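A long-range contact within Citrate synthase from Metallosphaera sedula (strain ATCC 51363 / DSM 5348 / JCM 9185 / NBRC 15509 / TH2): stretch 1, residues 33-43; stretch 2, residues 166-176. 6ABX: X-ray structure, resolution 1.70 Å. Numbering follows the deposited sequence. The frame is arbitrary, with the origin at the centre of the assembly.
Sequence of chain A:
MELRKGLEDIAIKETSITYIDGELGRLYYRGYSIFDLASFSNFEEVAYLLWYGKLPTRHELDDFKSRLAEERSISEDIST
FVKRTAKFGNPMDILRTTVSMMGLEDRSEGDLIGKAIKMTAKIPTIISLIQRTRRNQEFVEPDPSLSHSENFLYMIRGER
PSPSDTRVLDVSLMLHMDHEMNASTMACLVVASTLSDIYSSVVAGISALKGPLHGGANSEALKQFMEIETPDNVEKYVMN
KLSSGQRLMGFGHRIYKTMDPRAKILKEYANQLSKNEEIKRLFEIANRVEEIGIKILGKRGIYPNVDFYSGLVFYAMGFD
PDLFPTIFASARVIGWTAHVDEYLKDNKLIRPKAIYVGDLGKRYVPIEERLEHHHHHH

Stretch 1 33-43: SIFDLASFSNF
Stretch 2 (166-176) TRVLDVSLMLH

Two nearly antiparallel helices, 34-40 and the one containing 166-174, pack with axes 9.6 Å apart at closest approach and N-to-C directions at 156°; the two stretches together bury 551 Å². In register, Ile34 CA lies 7.4 Å from Leu175 CA, Ala38 CA 5.6 Å from Val171 CA and Phe43 CA 5.6 Å from Asp170 CA. Ser33 (phi/psi -63/137) caps the first helix, its OG accepting a weak 3.2 Å bond from Phe35 N. Ile34 (-61/-31; chi1 t, chi2 p) points its CA-to-CB bond toward stretch 2, placing CG1 3.6 Å from CD2 of Leu175 (m, t), a buried aliphatic contact. The CA-to-CB bond of Phe35 points away and that of Leu37 (m, t) toward stretch 2; Leu37 O lies 3.8 Å from Met174 CE. At Ala38 (-65/-37) the small side chain accompanies the close backbone approach, with CB 4.0 Å from CG1 of Val171 (t). Ser39 (m) turns back on its own helix, OG donating to Phe35 O at 2.9 Å, while its O sits 2.9 Å from NH2 of Arg167, near the guanidinium plane. Arg167 (t, p, t, chi4 -88°), whose CA-to-CB bond points sideways, brings its end to the last turn of helix 34-40, and water 1 links its NH2 (2.9 Å) to Ala38 O (2.6 Å) and Ser41 O (2.8 Å). The chain leaves helical geometry at Ser41 (-101/-170; t), whose O lies 3.7 Å from Met174 CE; water 2 joins Ser41 O (2.9 Å) to Asp170 OD2 (2.6 Å). Met174 (m, t, m) is the most covered residue; its flexible thioether lies against this turn, SD 3.4 Å from Asn42 C. Asn42 (-149/166; p, chi2 72°) caps the following helix. There Phe43 N (-48/-55), at a helix start and so needing an outside acceptor, donates to Asp170 OD2 at 2.9 Å and weakly to OD1 at 3.3 Å; the buried carboxylate (t, chi2 66°) supplies both oxygens. Phe43 CD2 (t, chi2 -81°) lies 3.8 Å from CB of Leu173 (m, t), at the ring edge near its plane.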

# COMPACT_ATOMS: atom_id res chain seq x y z
N SER A 33 -6.43 -28.59 -8.32
CA SER A 33 -6.53 -28.79 -6.87
C SER A 33 -5.17 -28.51 -6.20
O SER A 33 -4.14 -29.01 -6.65
CB SER A 33 -6.96 -30.19 -6.58
OG SER A 33 -6.80 -30.48 -5.23
N ILE A 34 -5.19 -27.80 -5.06
CA ILE A 34 -3.95 -27.55 -4.34
C ILE A 34 -3.31 -28.87 -3.90
O ILE A 34 -2.09 -28.95 -3.83
CB ILE A 34 -4.18 -26.60 -3.16
CG1 ILE A 34 -2.86 -26.02 -2.62
CG2 ILE A 34 -4.99 -27.30 -2.09
CD1 ILE A 34 -2.10 -25.15 -3.62
N PHE A 35 -4.12 -29.90 -3.62
CA PHE A 35 -3.60 -31.21 -3.27
C PHE A 35 -2.72 -31.80 -4.39
O PHE A 35 -1.61 -32.32 -4.11
CB PHE A 35 -4.72 -32.15 -2.82
CG PHE A 35 -5.45 -31.73 -1.56
CD1 PHE A 35 -4.95 -32.02 -0.31
CD2 PHE A 35 -6.63 -31.00 -1.64
CE1 PHE A 35 -5.62 -31.60 0.83
CE2 PHE A 35 -7.31 -30.60 -0.50
CZ PHE A 35 -6.81 -30.92 0.74
N ASP A 36 -3.19 -31.75 -5.64
CA ASP A 36 -2.45 -32.23 -6.77
C ASP A 36 -1.20 -31.39 -7.03
O ASP A 36 -0.13 -31.93 -7.29
CB ASP A 36 -3.33 -32.25 -8.03
CG ASP A 36 -4.44 -33.28 -8.02
OD1 ASP A 36 -4.34 -34.20 -7.21
OD2 ASP A 36 -5.43 -33.12 -8.79
N LEU A 37 -1.29 -30.06 -6.90
CA LEU A 37 -0.09 -29.25 -7.13
C LEU A 37 0.94 -29.57 -6.04
O LEU A 37 2.12 -29.67 -6.31
CB LEU A 37 -0.46 -27.77 -7.14
CG LEU A 37 -1.43 -27.38 -8.24
CD1 LEU A 37 -1.84 -25.94 -8.15
CD2 LEU A 37 -0.82 -27.69 -9.58
N ALA A 38 0.50 -29.73 -4.79
CA ALA A 38 1.44 -30.09 -3.74
C ALA A 38 2.06 -31.47 -3.94
O ALA A 38 3.22 -31.70 -3.65
CB ALA A 38 0.72 -30.01 -2.42
N SER A 39 1.28 -32.43 -4.44
CA SER A 39 1.77 -33.74 -4.73
C SER A 39 2.79 -33.77 -5.85
O SER A 39 3.76 -34.55 -5.79
CB SER A 39 0.65 -34.69 -5.07
OG SER A 39 -0.23 -34.84 -3.96
N PHE A 40 2.50 -33.05 -6.93
CA PHE A 40 3.19 -33.31 -8.17
C PHE A 40 3.93 -32.10 -8.75
O PHE A 40 4.81 -32.28 -9.64
CB PHE A 40 2.21 -33.81 -9.21
CG PHE A 40 1.40 -35.01 -8.78
CD1 PHE A 40 2.01 -36.18 -8.36
CD2 PHE A 40 0.04 -34.94 -8.76
CE1 PHE A 40 1.24 -37.24 -7.90
CE2 PHE A 40 -0.73 -36.02 -8.39
CZ PHE A 40 -0.13 -37.17 -7.95
N SER A 41 3.61 -30.87 -8.31
CA SER A 41 4.14 -29.69 -8.98
C SER A 41 5.34 -29.10 -8.21
O SER A 41 5.96 -29.78 -7.31
CB SER A 41 3.00 -28.69 -9.18
OG SER A 41 3.44 -27.60 -10.01
N ASN A 42 5.79 -27.89 -8.60
CA ASN A 42 6.91 -27.28 -7.98
C ASN A 42 6.72 -25.75 -8.03
O ASN A 42 5.82 -25.28 -8.76
CB ASN A 42 8.24 -27.73 -8.58
CG ASN A 42 8.24 -27.53 -10.08
OD1 ASN A 42 8.30 -26.40 -10.54
ND2 ASN A 42 8.13 -28.62 -10.82
N PHE A 43 7.52 -25.02 -7.25
CA PHE A 43 7.40 -23.56 -7.14
C PHE A 43 7.32 -22.89 -8.53
O PHE A 43 6.34 -22.17 -8.84
CB PHE A 43 8.54 -22.95 -6.36
CG PHE A 43 8.45 -21.47 -6.18
CD1 PHE A 43 8.83 -20.58 -7.16
CD2 PHE A 43 8.01 -20.97 -4.96
CE1 PHE A 43 8.80 -19.21 -6.93
CE2 PHE A 43 7.96 -19.61 -4.75
CZ PHE A 43 8.36 -18.74 -5.72
N THR A 166 14.38 -29.41 0.56
CA THR A 166 13.98 -28.59 -0.57
C THR A 166 12.50 -28.80 -0.89
O THR A 166 11.78 -27.82 -1.13
CB THR A 166 14.82 -28.87 -1.81
OG1 THR A 166 16.14 -28.55 -1.37
CG2 THR A 166 14.38 -28.07 -3.01
N ARG A 167 12.08 -30.07 -0.98
CA ARG A 167 10.73 -30.37 -1.34
C ARG A 167 9.73 -29.77 -0.35
O ARG A 167 8.69 -29.22 -0.74
CB ARG A 167 10.53 -31.89 -1.36
CG ARG A 167 9.14 -32.30 -1.81
CD ARG A 167 9.04 -32.09 -3.30
NE ARG A 167 7.78 -32.58 -3.83
CZ ARG A 167 7.57 -33.83 -4.24
NH1 ARG A 167 8.48 -34.78 -4.03
NH2 ARG A 167 6.45 -34.12 -4.89
N VAL A 168 10.02 -29.89 0.95
CA VAL A 168 9.13 -29.34 2.00
C VAL A 168 9.02 -27.82 1.85
O VAL A 168 7.91 -27.28 1.89
CB VAL A 168 9.56 -29.76 3.42
CG1 VAL A 168 8.61 -29.13 4.42
CG2 VAL A 168 9.56 -31.28 3.56
N LEU A 169 10.13 -27.14 1.60
CA LEU A 169 10.07 -25.67 1.41
C LEU A 169 9.24 -25.35 0.16
O LEU A 169 8.38 -24.42 0.16
CB LEU A 169 11.46 -25.05 1.27
CG LEU A 169 11.41 -23.54 1.03
CD1 LEU A 169 10.65 -22.82 2.11
CD2 LEU A 169 12.82 -22.97 0.92
N ASP A 170 9.47 -26.11 -0.93
CA ASP A 170 8.80 -25.87 -2.18
C ASP A 170 7.27 -25.97 -2.00
O ASP A 170 6.50 -25.11 -2.41
CB ASP A 170 9.32 -26.88 -3.19
CG ASP A 170 9.18 -26.38 -4.59
OD1 ASP A 170 9.87 -25.35 -4.94
OD2 ASP A 170 8.34 -26.96 -5.27
N VAL A 171 6.80 -27.03 -1.37
CA VAL A 171 5.38 -27.17 -1.10
C VAL A 171 4.87 -26.06 -0.17
O VAL A 171 3.81 -25.43 -0.48
CB VAL A 171 5.07 -28.55 -0.51
CG1 VAL A 171 3.62 -28.65 -0.03
CG2 VAL A 171 5.38 -29.65 -1.50
N SER A 172 5.58 -25.77 0.94
CA SER A 172 5.16 -24.74 1.81
C SER A 172 5.01 -23.37 1.11
O SER A 172 4.01 -22.67 1.36
CB SER A 172 6.09 -24.63 3.00
OG SER A 172 6.27 -25.91 3.56
N LEU A 173 5.92 -23.02 0.18
CA LEU A 173 5.77 -21.79 -0.60
C LEU A 173 4.59 -21.89 -1.58
O LEU A 173 3.78 -20.93 -1.64
CB LEU A 173 7.07 -21.49 -1.35
CG LEU A 173 8.28 -21.17 -0.46
CD1 LEU A 173 9.54 -21.11 -1.29
CD2 LEU A 173 8.04 -19.86 0.29
N MET A 174 4.39 -23.04 -2.27
CA MET A 174 3.26 -23.12 -3.24
C MET A 174 1.93 -22.88 -2.51
O MET A 174 1.00 -22.20 -2.99
CB MET A 174 3.18 -24.51 -3.95
CG MET A 174 4.28 -24.75 -4.95
SD MET A 174 4.14 -26.35 -5.87
CE MET A 174 4.76 -27.46 -4.65
N LEU A 175 1.83 -23.37 -1.27
CA LEU A 175 0.64 -23.27 -0.46
C LEU A 175 0.27 -21.82 -0.10
O LEU A 175 -0.90 -21.62 0.23
CB LEU A 175 0.77 -24.05 0.84
CG LEU A 175 0.83 -25.57 0.68
CD1 LEU A 175 1.02 -26.28 2.02
CD2 LEU A 175 -0.42 -26.08 0.02
N HIS A 176 1.23 -20.90 -0.16
CA HIS A 176 1.05 -19.49 0.18
C HIS A 176 0.91 -18.55 -1.04
O HIS A 176 0.79 -17.35 -0.85
CB HIS A 176 2.20 -19.02 1.07
CG HIS A 176 2.12 -19.55 2.46
ND1 HIS A 176 2.63 -20.78 2.81
CD2 HIS A 176 1.61 -19.01 3.59
CE1 HIS A 176 2.41 -20.97 4.12
NE2 HIS A 176 1.73 -19.93 4.61
O HOH W 1 5.30 -31.50 -5.18
O HOH W 2 7.86 -29.54 -5.13